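Long-range contact in transcriptional regulator, MerR family (Bacillus thuringiensis serovar konkukian, PDB 3GPV), which probably acts as a DNA-binding transcription factor of the MerR family, working as a dimer with a winged-helix-type DNA-binding domain and a long coiled-coil helix: residues B[69-82]-B[96-110]. Sequence-based numbering, arbitrary orientation.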
loop_
_atom_site.group_PDB
_atom_site.type_symbol
_atom_site.label_atom_id
_atom_site.label_comp_id
_atom_site.label_asym_id
_atom_site.label_seq_id
_atom_site.Cartn_x
_atom_site.Cartn_y
_atom_site.Cartn_z
ATOM N N LEU B 69 -5.892 -7.146 -7.595
ATOM C CA LEU B 69 -5.170 -6.114 -8.324
ATOM C C LEU B 69 -5.146 -4.792 -7.559
ATOM O O LEU B 69 -4.155 -4.067 -7.581
ATOM C CB LEU B 69 -5.812 -5.917 -9.702
ATOM C CG LEU B 69 -5.743 -7.143 -10.619
ATOM C CD1 LEU B 69 -6.548 -6.921 -11.880
ATOM C CD2 LEU B 69 -4.307 -7.413 -10.957
ATOM N N LYS B 70 -6.240 -4.480 -6.880
ATOM C CA LYS B 70 -6.312 -3.245 -6.118
ATOM C C LYS B 70 -5.433 -3.333 -4.874
ATOM O O LYS B 70 -4.765 -2.371 -4.512
ATOM C CB LYS B 70 -7.767 -2.941 -5.738
ATOM C CG LYS B 70 -7.957 -1.874 -4.671
ATOM C CD LYS B 70 -7.864 -2.494 -3.280
ATOM C CE LYS B 70 -8.227 -1.514 -2.171
ATOM N NZ LYS B 70 -8.244 -2.202 -0.843
ATOM N N ASN B 71 -5.431 -4.491 -4.228
ATOM C CA ASN B 71 -4.627 -4.675 -3.029
ATOM C C ASN B 71 -3.133 -4.773 -3.325
ATOM O O ASN B 71 -2.314 -4.810 -2.407
ATOM C CB ASN B 71 -5.096 -5.914 -2.272
ATOM C CG ASN B 71 -6.409 -5.685 -1.543
ATOM O OD1 ASN B 71 -7.123 -6.630 -1.216
ATOM N ND2 ASN B 71 -6.723 -4.430 -1.273
ATOM N N THR B 72 -2.777 -4.831 -4.606
ATOM C CA THR B 72 -1.376 -4.899 -4.985
ATOM C C THR B 72 -0.951 -3.611 -5.666
ATOM O O THR B 72 0.092 -3.550 -6.315
ATOM C CB THR B 72 -1.060 -6.120 -5.890
ATOM O OG1 THR B 72 -2.034 -6.235 -6.929
ATOM C CG2 THR B 72 -1.055 -7.391 -5.069
ATOM N N GLY B 73 -1.785 -2.586 -5.518
ATOM C CA GLY B 73 -1.476 -1.280 -6.064
ATOM C C GLY B 73 -1.776 -0.949 -7.512
ATOM O O GLY B 73 -1.306 0.088 -7.997
HETATM N N MSE B 74 -2.544 -1.776 -8.220
HETATM C CA MSE B 74 -2.831 -1.427 -9.607
HETATM C C MSE B 74 -3.774 -0.246 -9.638
HETATM O O MSE B 74 -4.752 -0.216 -8.908
HETATM C CB MSE B 74 -3.446 -2.583 -10.406
HETATM C CG MSE B 74 -3.667 -2.157 -11.857
HETATM SE SE MSE B 74 -4.395 -3.603 -12.905
HETATM C CE MSE B 74 -2.859 -4.780 -12.938
ATOM N N PRO B 75 -3.463 0.773 -10.453
ATOM C CA PRO B 75 -4.301 1.970 -10.573
ATOM C C PRO B 75 -5.718 1.560 -10.966
ATOM O O PRO B 75 -5.911 0.602 -11.712
ATOM C CB PRO B 75 -3.595 2.761 -11.658
ATOM C CG PRO B 75 -2.154 2.417 -11.408
ATOM C CD PRO B 75 -2.205 0.931 -11.198
ATOM N N ILE B 76 -6.701 2.287 -10.459
ATOM C CA ILE B 76 -8.097 1.994 -10.742
ATOM C C ILE B 76 -8.413 1.989 -12.239
ATOM O O ILE B 76 -9.203 1.172 -12.706
ATOM C CB ILE B 76 -9.032 3.017 -10.059
ATOM C CG1 ILE B 76 -8.744 3.094 -8.551
ATOM C CG2 ILE B 76 -10.475 2.622 -10.289
ATOM C CD1 ILE B 76 -7.495 3.891 -8.173
ATOM N N GLN B 77 -7.798 2.897 -12.989
ATOM C CA GLN B 77 -8.059 2.989 -14.419
ATOM C C GLN B 77 -7.601 1.754 -15.182
ATOM O O GLN B 77 -8.244 1.339 -16.145
ATOM C CB GLN B 77 -7.396 4.245 -15.001
ATOM C CG GLN B 77 -5.882 4.174 -15.157
ATOM C CD GLN B 77 -5.439 4.282 -16.613
ATOM O OE1 GLN B 77 -5.752 5.256 -17.301
ATOM N NE2 GLN B 77 -4.703 3.279 -17.085
ATOM N N LYS B 78 -6.488 1.169 -14.753
ATOM C CA LYS B 78 -5.965 -0.024 -15.403
ATOM C C LYS B 78 -6.810 -1.233 -15.030
ATOM O O LYS B 78 -6.999 -2.141 -15.833
ATOM C CB LYS B 78 -4.507 -0.249 -15.001
ATOM C CG LYS B 78 -3.570 0.843 -15.500
ATOM C CD LYS B 78 -2.151 0.644 -14.993
ATOM C CE LYS B 78 -1.242 1.777 -15.444
ATOM N NZ LYS B 78 0.136 1.627 -14.912
ATOM N N ILE B 79 -7.328 -1.246 -13.808
ATOM C CA ILE B 79 -8.161 -2.358 -13.383
ATOM C C ILE B 79 -9.432 -2.351 -14.225
ATOM O O ILE B 79 -9.922 -3.403 -14.632
ATOM C CB ILE B 79 -8.536 -2.237 -11.897
ATOM C CG1 ILE B 79 -7.270 -2.279 -11.044
ATOM C CG2 ILE B 79 -9.453 -3.367 -11.504
ATOM C CD1 ILE B 79 -7.480 -1.882 -9.599
ATOM N N LYS B 80 -9.958 -1.159 -14.491
ATOM C CA LYS B 80 -11.171 -1.038 -15.290
ATOM C C LYS B 80 -10.863 -1.483 -16.711
ATOM O O LYS B 80 -11.684 -2.122 -17.365
ATOM C CB LYS B 80 -11.683 0.406 -15.286
ATOM C CG LYS B 80 -12.974 0.596 -16.068
ATOM C CD LYS B 80 -13.597 1.964 -15.823
ATOM C CE LYS B 80 -12.664 3.103 -16.237
ATOM N NZ LYS B 80 -13.264 4.454 -15.972
ATOM N N GLN B 81 -9.662 -1.150 -17.170
ATOM C CA GLN B 81 -9.218 -1.513 -18.506
ATOM C C GLN B 81 -9.143 -3.030 -18.599
ATOM O O GLN B 81 -9.432 -3.621 -19.645
ATOM C CB GLN B 81 -7.850 -0.900 -18.775
ATOM C CG GLN B 81 -7.358 -1.061 -20.190
ATOM C CD GLN B 81 -6.217 -0.115 -20.500
ATOM O OE1 GLN B 81 -5.164 -0.161 -19.864
ATOM N NE2 GLN B 81 -6.423 0.756 -21.480
ATOM N N PHE B 82 -8.757 -3.655 -17.491
ATOM C CA PHE B 82 -8.652 -5.108 -17.424
ATOM C C PHE B 82 -10.047 -5.719 -17.543
ATOM O O PHE B 82 -10.253 -6.720 -18.227
ATOM C CB PHE B 82 -8.026 -5.533 -16.096
ATOM C CG PHE B 82 -8.167 -6.997 -15.804
ATOM C CD1 PHE B 82 -7.410 -7.934 -16.494
ATOM C CD2 PHE B 82 -9.085 -7.445 -14.863
ATOM C CE1 PHE B 82 -7.562 -9.301 -16.257
ATOM C CE2 PHE B 82 -9.246 -8.805 -14.618
ATOM C CZ PHE B 82 -8.482 -9.736 -15.318
ATOM N N ARG B 96 -4.606 -8.753 -21.978
ATOM C CA ARG B 96 -4.787 -9.168 -20.599
ATOM C C ARG B 96 -3.601 -9.965 -20.082
ATOM O O ARG B 96 -3.178 -9.772 -18.948
ATOM C CB ARG B 96 -6.075 -9.979 -20.464
ATOM C CG ARG B 96 -7.331 -9.121 -20.506
ATOM C CD ARG B 96 -8.586 -9.976 -20.437
ATOM N NE ARG B 96 -8.881 -10.594 -21.723
ATOM C CZ ARG B 96 -9.261 -11.857 -21.876
ATOM N NH1 ARG B 96 -9.387 -12.645 -20.814
ATOM N NH2 ARG B 96 -9.521 -12.330 -23.087
ATOM N N LEU B 97 -3.068 -10.855 -20.912
ATOM C CA LEU B 97 -1.921 -11.662 -20.520
ATOM C C LEU B 97 -0.762 -10.729 -20.211
ATOM O O LEU B 97 -0.047 -10.904 -19.219
ATOM C CB LEU B 97 -1.522 -12.629 -21.641
ATOM C CG LEU B 97 -0.209 -13.399 -21.442
ATOM C CD1 LEU B 97 -0.281 -14.249 -20.191
ATOM C CD2 LEU B 97 0.064 -14.279 -22.654
ATOM N N LYS B 98 -0.587 -9.728 -21.061
ATOM C CA LYS B 98 0.476 -8.765 -20.862
ATOM C C LYS B 98 0.302 -7.992 -19.548
ATOM O O LYS B 98 1.259 -7.853 -18.783
ATOM C CB LYS B 98 0.535 -7.801 -22.055
ATOM C CG LYS B 98 1.534 -6.646 -21.917
ATOM C CD LYS B 98 2.919 -7.098 -21.439
ATOM C CE LYS B 98 3.547 -8.126 -22.363
ATOM N NZ LYS B 98 4.925 -8.469 -21.931
ATOM N N LEU B 99 -0.913 -7.504 -19.293
ATOM C CA LEU B 99 -1.210 -6.738 -18.082
ATOM C C LEU B 99 -0.877 -7.522 -16.816
ATOM O O LEU B 99 -0.301 -6.991 -15.879
ATOM C CB LEU B 99 -2.690 -6.337 -18.045
ATOM C CG LEU B 99 -3.005 -4.928 -17.524
ATOM C CD1 LEU B 99 -4.468 -4.841 -17.152
ATOM C CD2 LEU B 99 -2.138 -4.598 -16.317
HETATM N N MSE B 100 -1.241 -8.797 -16.807
HETATM C CA MSE B 100 -0.974 -9.643 -15.654
HETATM C C MSE B 100 0.516 -9.841 -15.471
HETATM O O MSE B 100 1.010 -9.785 -14.351
HETATM C CB MSE B 100 -1.666 -11.010 -15.790
HETATM C CG MSE B 100 -3.154 -10.952 -15.599
HETATM SE SE MSE B 100 -3.661 -10.360 -13.799
HETATM C CE MSE B 100 -4.201 -8.580 -14.286
ATOM N N LYS B 101 1.225 -10.062 -16.577
ATOM C CA LYS B 101 2.657 -10.283 -16.503
ATOM C C LYS B 101 3.339 -9.057 -15.926
ATOM O O LYS B 101 4.253 -9.178 -15.123
ATOM C CB LYS B 101 3.223 -10.657 -17.880
ATOM C CG LYS B 101 2.820 -12.067 -18.316
ATOM C CD LYS B 101 3.434 -12.467 -19.650
ATOM C CE LYS B 101 4.940 -12.625 -19.541
ATOM N NZ LYS B 101 5.566 -13.008 -20.842
ATOM N N GLN B 102 2.887 -7.871 -16.302
ATOM C CA GLN B 102 3.497 -6.669 -15.753
ATOM C C GLN B 102 3.177 -6.570 -14.258
ATOM O O GLN B 102 4.038 -6.230 -13.438
ATOM C CB GLN B 102 2.993 -5.425 -16.485
ATOM C CG GLN B 102 3.275 -5.452 -17.981
ATOM C CD GLN B 102 2.810 -4.194 -18.691
ATOM O OE1 GLN B 102 1.666 -3.773 -18.538
ATOM N NE2 GLN B 102 3.697 -3.591 -19.483
ATOM N N GLN B 103 1.939 -6.873 -13.900
ATOM C CA GLN B 103 1.553 -6.805 -12.493
ATOM C C GLN B 103 2.373 -7.793 -11.670
ATOM O O GLN B 103 2.798 -7.485 -10.558
ATOM C CB GLN B 103 0.059 -7.089 -12.327
ATOM C CG GLN B 103 -0.457 -6.846 -10.911
ATOM C CD GLN B 103 -0.225 -5.424 -10.421
ATOM O OE1 GLN B 103 0.166 -4.545 -11.177
ATOM N NE2 GLN B 103 -0.479 -5.197 -9.145
ATOM N N GLU B 104 2.590 -8.986 -12.209
ATOM C CA GLU B 104 3.383 -9.982 -11.507
ATOM C C GLU B 104 4.748 -9.351 -11.224
ATOM O O GLU B 104 5.240 -9.378 -10.098
ATOM C CB GLU B 104 3.537 -11.236 -12.369
ATOM C CG GLU B 104 4.668 -12.153 -11.935
ATOM C CD GLU B 104 4.895 -13.292 -12.898
ATOM O OE1 GLU B 104 4.753 -13.066 -14.126
ATOM O OE2 GLU B 104 5.230 -14.403 -12.421
ATOM N N ALA B 105 5.351 -8.769 -12.254
ATOM C CA ALA B 105 6.651 -8.133 -12.088
ATOM C C ALA B 105 6.540 -7.071 -10.973
ATOM O O ALA B 105 7.384 -6.999 -10.077
ATOM C CB ALA B 105 7.101 -7.502 -13.431
ATOM N N ASN B 106 5.484 -6.264 -11.012
ATOM C CA ASN B 106 5.288 -5.239 -9.991
ATOM C C ASN B 106 5.117 -5.847 -8.588
ATOM O O ASN B 106 5.657 -5.351 -7.601
ATOM C CB ASN B 106 4.059 -4.394 -10.317
ATOM C CG ASN B 106 4.311 -3.398 -11.427
ATOM O OD1 ASN B 106 5.387 -2.815 -11.508
ATOM N ND2 ASN B 106 3.309 -3.179 -12.273
ATOM N N VAL B 107 4.369 -6.932 -8.499
ATOM C CA VAL B 107 4.160 -7.535 -7.198
ATOM C C VAL B 107 5.459 -8.142 -6.673
ATOM O O VAL B 107 5.733 -8.075 -5.486
ATOM C CB VAL B 107 3.021 -8.574 -7.240
ATOM C CG1 VAL B 107 2.846 -9.205 -5.866
ATOM C CG2 VAL B 107 1.723 -7.894 -7.638
ATOM N N LEU B 108 6.274 -8.715 -7.547
ATOM C CA LEU B 108 7.550 -9.265 -7.096
ATOM C C LEU B 108 8.392 -8.139 -6.484
ATOM O O LEU B 108 9.024 -8.309 -5.442
ATOM C CB LEU B 108 8.329 -9.883 -8.254
ATOM C CG LEU B 108 8.236 -11.370 -8.645
ATOM C CD1 LEU B 108 7.684 -12.210 -7.503
ATOM C CD2 LEU B 108 7.398 -11.505 -9.890
ATOM N N GLN B 109 8.413 -6.990 -7.150
ATOM C CA GLN B 109 9.176 -5.847 -6.642
ATOM C C GLN B 109 8.601 -5.393 -5.299
ATOM O O GLN B 109 9.340 -5.036 -4.372
ATOM C CB GLN B 109 9.124 -4.673 -7.624
ATOM C CG GLN B 109 10.007 -3.500 -7.193
ATOM C CD GLN B 109 11.486 -3.885 -7.166
ATOM O OE1 GLN B 109 12.023 -4.357 -8.161
ATOM N NE2 GLN B 109 12.139 -3.697 -6.025
ATOM N N LEU B 110 7.276 -5.385 -5.218
ATOM C CA LEU B 110 6.580 -4.990 -4.007
ATOM C C LEU B 110 6.996 -5.862 -2.828
ATOM O O LEU B 110 7.240 -5.354 -1.741
ATOM C CB LEU B 110 5.064 -5.074 -4.218
ATOM C CG LEU B 110 4.153 -4.827 -3.004
ATOM C CD1 LEU B 110 4.402 -3.433 -2.428
ATOM C CD2 LEU B 110 2.689 -4.991 -3.422
#
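Phe82 meets Met100 and Arg96 of helix 93-128 obliquely, offering them neither a clear face nor a clear edge. Met100 CE lies 3.9 Å from Phe82 CD1, Arg96 CG approaches the same CD1, and the selenium of Met100 sits 5.4 Å from the ring centroid, 34° off its normal, a Met-aromatic contact. Two bends in the selenomethionine chain bring its methyl group between this ring and Leu69, whose CD2 is 3.5 Å from Met100 CE. Phe82 also packs on Met65 of helix 57-70 and on Tyr128 of the second subunit.

The second flat group, the amide of Gln103, works differently. With CG anti to the backbone N (chi1 -172°) and a bend at chi2, it reaches the turn that closes helix 57-70, a Schellman motif with Gly73 at C-prime. NE2 donates to Thr72 OG1 at 2.9 Å, a distinctly bent bond although OG1 lies close to the amide plane, and more weakly to Thr72 O. OG1 in turn bonds to Cys68 O, so the hydroxyl links glutamine to helix end. Met74 CE packs against the amide, 3.5 Å from Gln103 OE1, and presses tightly on Leu99 CD2; Leu99 CD1 in turn touches Phe82 CB. Beyond the amide, Val107 CG2 abuts Thr72 CB at 3.7 Å.

The chemistry thus divides the work: methionine (selenomethionine here), leucine and phenylalanine side chains supply the apolar packing, while one buried amide, bonded to a hydroxyl and, weakly, to a carbonyl, probably fixes where the long helix meets the helix-ending turn.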